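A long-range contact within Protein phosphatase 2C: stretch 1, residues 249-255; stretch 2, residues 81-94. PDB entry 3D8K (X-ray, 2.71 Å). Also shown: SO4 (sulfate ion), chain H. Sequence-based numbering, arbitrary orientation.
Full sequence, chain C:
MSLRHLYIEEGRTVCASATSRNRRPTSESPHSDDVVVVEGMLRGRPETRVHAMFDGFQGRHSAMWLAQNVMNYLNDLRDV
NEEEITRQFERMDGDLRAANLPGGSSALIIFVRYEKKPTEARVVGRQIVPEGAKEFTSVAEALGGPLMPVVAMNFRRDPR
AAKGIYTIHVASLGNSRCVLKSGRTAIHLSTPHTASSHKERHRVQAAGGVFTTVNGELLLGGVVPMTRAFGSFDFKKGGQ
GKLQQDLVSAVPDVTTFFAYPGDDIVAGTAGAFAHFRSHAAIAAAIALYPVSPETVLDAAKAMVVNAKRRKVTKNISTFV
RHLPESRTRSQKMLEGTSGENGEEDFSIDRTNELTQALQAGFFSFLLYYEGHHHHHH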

# COMPACT_ATOMS: atom_id res chain seq x y z
N SER C 249 36.24 -22.68 -13.03
CA SER C 249 34.90 -22.36 -13.48
C SER C 249 34.14 -21.45 -12.50
O SER C 249 34.44 -21.39 -11.30
CB SER C 249 34.11 -23.65 -13.69
OG SER C 249 32.81 -23.39 -14.18
N ALA C 250 33.17 -20.71 -13.03
CA ALA C 250 32.31 -19.85 -12.22
C ALA C 250 30.88 -20.31 -12.50
O ALA C 250 29.90 -19.62 -12.22
CB ALA C 250 32.50 -18.39 -12.59
N VAL C 251 30.78 -21.50 -13.08
CA VAL C 251 29.49 -22.11 -13.37
C VAL C 251 29.18 -22.95 -12.14
O VAL C 251 29.83 -23.97 -11.87
CB VAL C 251 29.56 -23.05 -14.58
CG1 VAL C 251 28.16 -23.48 -14.96
CG2 VAL C 251 30.27 -22.37 -15.73
N PRO C 252 28.16 -22.53 -11.37
CA PRO C 252 27.76 -23.23 -10.16
C PRO C 252 27.08 -24.56 -10.36
O PRO C 252 26.54 -24.86 -11.43
CB PRO C 252 26.83 -22.24 -9.49
CG PRO C 252 26.10 -21.69 -10.66
CD PRO C 252 27.23 -21.43 -11.65
N ASP C 253 27.15 -25.36 -9.30
CA ASP C 253 26.52 -26.67 -9.21
C ASP C 253 25.18 -26.34 -8.58
O ASP C 253 25.12 -25.94 -7.43
CB ASP C 253 27.37 -27.57 -8.30
CG ASP C 253 26.58 -28.70 -7.67
OD1 ASP C 253 25.80 -29.35 -8.41
OD2 ASP C 253 26.74 -28.95 -6.44
N VAL C 254 24.10 -26.48 -9.35
CA VAL C 254 22.77 -26.18 -8.85
C VAL C 254 21.94 -27.43 -8.55
O VAL C 254 21.63 -28.20 -9.45
CB VAL C 254 21.99 -25.32 -9.86
CG1 VAL C 254 20.62 -24.96 -9.28
CG2 VAL C 254 22.78 -24.06 -10.19
N THR C 255 21.56 -27.61 -7.29
CA THR C 255 20.77 -28.76 -6.89
C THR C 255 19.43 -28.32 -6.32
O THR C 255 19.28 -27.16 -5.91
CB THR C 255 21.50 -29.60 -5.82
OG1 THR C 255 21.87 -28.75 -4.72
CG2 THR C 255 22.74 -30.24 -6.39
S SO4 H . 17.19 -10.21 -18.73
O1 SO4 H . 17.82 -10.54 -20.01
O2 SO4 H . 15.84 -10.76 -18.69
O3 SO4 H . 18.00 -10.79 -17.65
O4 SO4 H . 17.11 -8.76 -18.55
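Stretch 2, residues 81-94: NEEEITRQFERMDG

Stretch 2 packs one side of a helix against an extended segment of stretch 1 in a small, largely apolar contact, burying 405 Å² in all and making no hydrogen bond between the two. Residues 82-94 are helical, while stretch 1 is loop through Pro252, extended from Val251 onward, and enters a strand at Asp253. The axes of strand and helix approach to 9.2 Å, and their N-to-C directions make an angle of 151°, so the chains run roughly antiparallel: Ala250 lies by Asp93, near the last residue of stretch 2, where the helix runs on, and Val254 lies by Glu82 at its start.

That start is capped by Asn81, whose OD1 accepts a hydrogen bond from Glu84 N at 2.9 Å, satisfying an amide that has no carbonyl partner in the first turn. Along the helix, Ile85 and Phe89 point toward stretch 1, four residues apart and therefore on the same side.

The centre of the contact is Pro252 on Phe89. Pro252 CG sits 3.6 Å from the centroid of the Phe89 ring and only 10° off its normal, a CH-pi contact that suits a compact, rigid proline ring lying over a flat aromatic face; Pro252 CD also comes within 3.6 Å of Phe89 CD2.

Val254 and Pro252 both point toward the helix, whereas the intervening Asp253 points away, the alternation expected of an extended chain. The branched Val254 reaches Ile85 CD1 from CG1 at 4.2 Å and Thr86 OG1 from CG2 at 4.2 Å. Thr86 also offers its methyl, CG2, to Val251 CG1 at 4.0 Å. At the other end, the CA-to-CB bond of Ala250 points toward the helix, and its CB lies 3.3 Å from Asp93 OD1, an oxygen hydrogen-bonded elsewhere in the structure.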

# COMPACT_ATOMS: atom_id res chain seq x y z
N ASN C 81 15.49 -21.20 -11.09
CA ASN C 81 15.85 -22.53 -11.55
C ASN C 81 17.30 -22.53 -11.99
O ASN C 81 17.97 -21.49 -11.98
CB ASN C 81 14.96 -23.00 -12.71
CG ASN C 81 15.11 -22.15 -13.97
OD1 ASN C 81 16.21 -22.00 -14.50
ND2 ASN C 81 14.01 -21.60 -14.45
N GLU C 82 17.79 -23.69 -12.39
CA GLU C 82 19.16 -23.83 -12.83
C GLU C 82 19.55 -22.85 -13.93
O GLU C 82 20.40 -22.00 -13.72
CB GLU C 82 19.40 -25.27 -13.29
CG GLU C 82 20.70 -25.50 -14.01
CD GLU C 82 20.93 -26.97 -14.27
OE1 GLU C 82 21.92 -27.30 -14.96
OE2 GLU C 82 20.13 -27.79 -13.77
N GLU C 83 18.92 -22.96 -15.10
CA GLU C 83 19.23 -22.08 -16.23
C GLU C 83 19.30 -20.61 -15.85
O GLU C 83 20.24 -19.91 -16.23
CB GLU C 83 18.21 -22.27 -17.35
CG GLU C 83 18.00 -23.73 -17.71
CD GLU C 83 16.67 -24.29 -17.22
OE1 GLU C 83 15.65 -24.13 -17.94
OE2 GLU C 83 16.64 -24.88 -16.11
N GLU C 84 18.31 -20.15 -15.11
CA GLU C 84 18.27 -18.75 -14.70
C GLU C 84 19.33 -18.40 -13.65
O GLU C 84 19.87 -17.30 -13.66
CB GLU C 84 16.88 -18.40 -14.18
CG GLU C 84 16.45 -17.00 -14.55
CD GLU C 84 16.33 -16.80 -16.05
OE1 GLU C 84 15.52 -17.51 -16.69
OE2 GLU C 84 17.06 -15.95 -16.60
N ILE C 85 19.62 -19.33 -12.75
CA ILE C 85 20.60 -19.09 -11.70
C ILE C 85 22.03 -19.11 -12.26
O ILE C 85 22.90 -18.36 -11.81
CB ILE C 85 20.49 -20.15 -10.57
CG1 ILE C 85 19.12 -20.05 -9.89
CG2 ILE C 85 21.57 -19.92 -9.54
CD1 ILE C 85 18.85 -21.15 -8.86
N THR C 86 22.26 -19.98 -13.24
CA THR C 86 23.58 -20.10 -13.86
C THR C 86 23.92 -18.86 -14.68
O THR C 86 25.05 -18.38 -14.67
CB THR C 86 23.62 -21.34 -14.78
OG1 THR C 86 23.60 -22.53 -13.99
CG2 THR C 86 24.86 -21.33 -15.64
N ARG C 87 22.91 -18.33 -15.37
CA ARG C 87 23.07 -17.16 -16.22
C ARG C 87 23.49 -15.93 -15.44
O ARG C 87 24.29 -15.13 -15.92
CB ARG C 87 21.76 -16.88 -16.95
CG ARG C 87 21.79 -15.65 -17.80
CD ARG C 87 20.40 -15.30 -18.27
NE ARG C 87 19.87 -16.27 -19.22
CZ ARG C 87 20.36 -16.46 -20.43
NH1 ARG C 87 21.39 -15.73 -20.85
NH2 ARG C 87 19.82 -17.36 -21.23
N GLN C 88 22.95 -15.77 -14.24
CA GLN C 88 23.27 -14.62 -13.42
C GLN C 88 24.70 -14.75 -12.89
O GLN C 88 25.41 -13.75 -12.73
CB GLN C 88 22.27 -14.51 -12.28
CG GLN C 88 21.73 -13.11 -12.06
CD GLN C 88 21.24 -12.45 -13.35
OE1 GLN C 88 20.48 -13.05 -14.12
NE2 GLN C 88 21.65 -11.22 -13.57
N PHE C 89 25.11 -15.98 -12.61
CA PHE C 89 26.46 -16.21 -12.12
C PHE C 89 27.41 -15.71 -13.20
O PHE C 89 28.47 -15.19 -12.89
CB PHE C 89 26.71 -17.70 -11.88
CG PHE C 89 26.47 -18.12 -10.46
CD1 PHE C 89 25.19 -18.12 -9.92
CD2 PHE C 89 27.55 -18.49 -9.65
CE1 PHE C 89 24.97 -18.48 -8.58
CE2 PHE C 89 27.35 -18.85 -8.31
CZ PHE C 89 26.05 -18.84 -7.78
N GLU C 90 27.00 -15.87 -14.45
CA GLU C 90 27.80 -15.45 -15.59
C GLU C 90 28.03 -13.95 -15.52
O GLU C 90 29.17 -13.48 -15.47
CB GLU C 90 27.10 -15.82 -16.90
CG GLU C 90 27.81 -15.34 -18.17
CD GLU C 90 27.49 -13.89 -18.54
OE1 GLU C 90 28.17 -13.32 -19.42
OE2 GLU C 90 26.55 -13.31 -17.95
N ARG C 91 26.93 -13.21 -15.51
CA ARG C 91 26.96 -11.76 -15.45
C ARG C 91 27.79 -11.28 -14.28
O ARG C 91 28.67 -10.44 -14.44
CB ARG C 91 25.54 -11.22 -15.34
CG ARG C 91 24.68 -11.64 -16.49
CD ARG C 91 23.33 -10.99 -16.48
NE ARG C 91 22.63 -11.31 -17.71
CZ ARG C 91 21.40 -10.90 -18.01
NH1 ARG C 91 20.73 -10.15 -17.16
NH2 ARG C 91 20.86 -11.25 -19.17
N MSE C 92 27.50 -11.80 -13.09
CA MSE C 92 28.23 -11.40 -11.90
C MSE C 92 29.72 -11.58 -12.11
O MSE C 92 30.48 -10.63 -12.02
CB MSE C 92 27.78 -12.22 -10.70
CG MSE C 92 26.34 -11.99 -10.28
SE MSE C 92 25.90 -13.09 -8.73
CE MSE C 92 27.05 -12.07 -7.50
N ASP C 93 30.13 -12.81 -12.41
CA ASP C 93 31.55 -13.08 -12.61
C ASP C 93 32.09 -12.17 -13.69
O ASP C 93 33.24 -11.79 -13.67
CB ASP C 93 31.80 -14.54 -13.00
CG ASP C 93 33.28 -14.93 -12.86
OD1 ASP C 93 33.82 -15.59 -13.78
OD2 ASP C 93 33.90 -14.60 -11.83
N GLY C 94 31.24 -11.83 -14.63
CA GLY C 94 31.65 -10.94 -15.70
C GLY C 94 31.87 -9.53 -15.17
O GLY C 94 32.95 -8.98 -15.27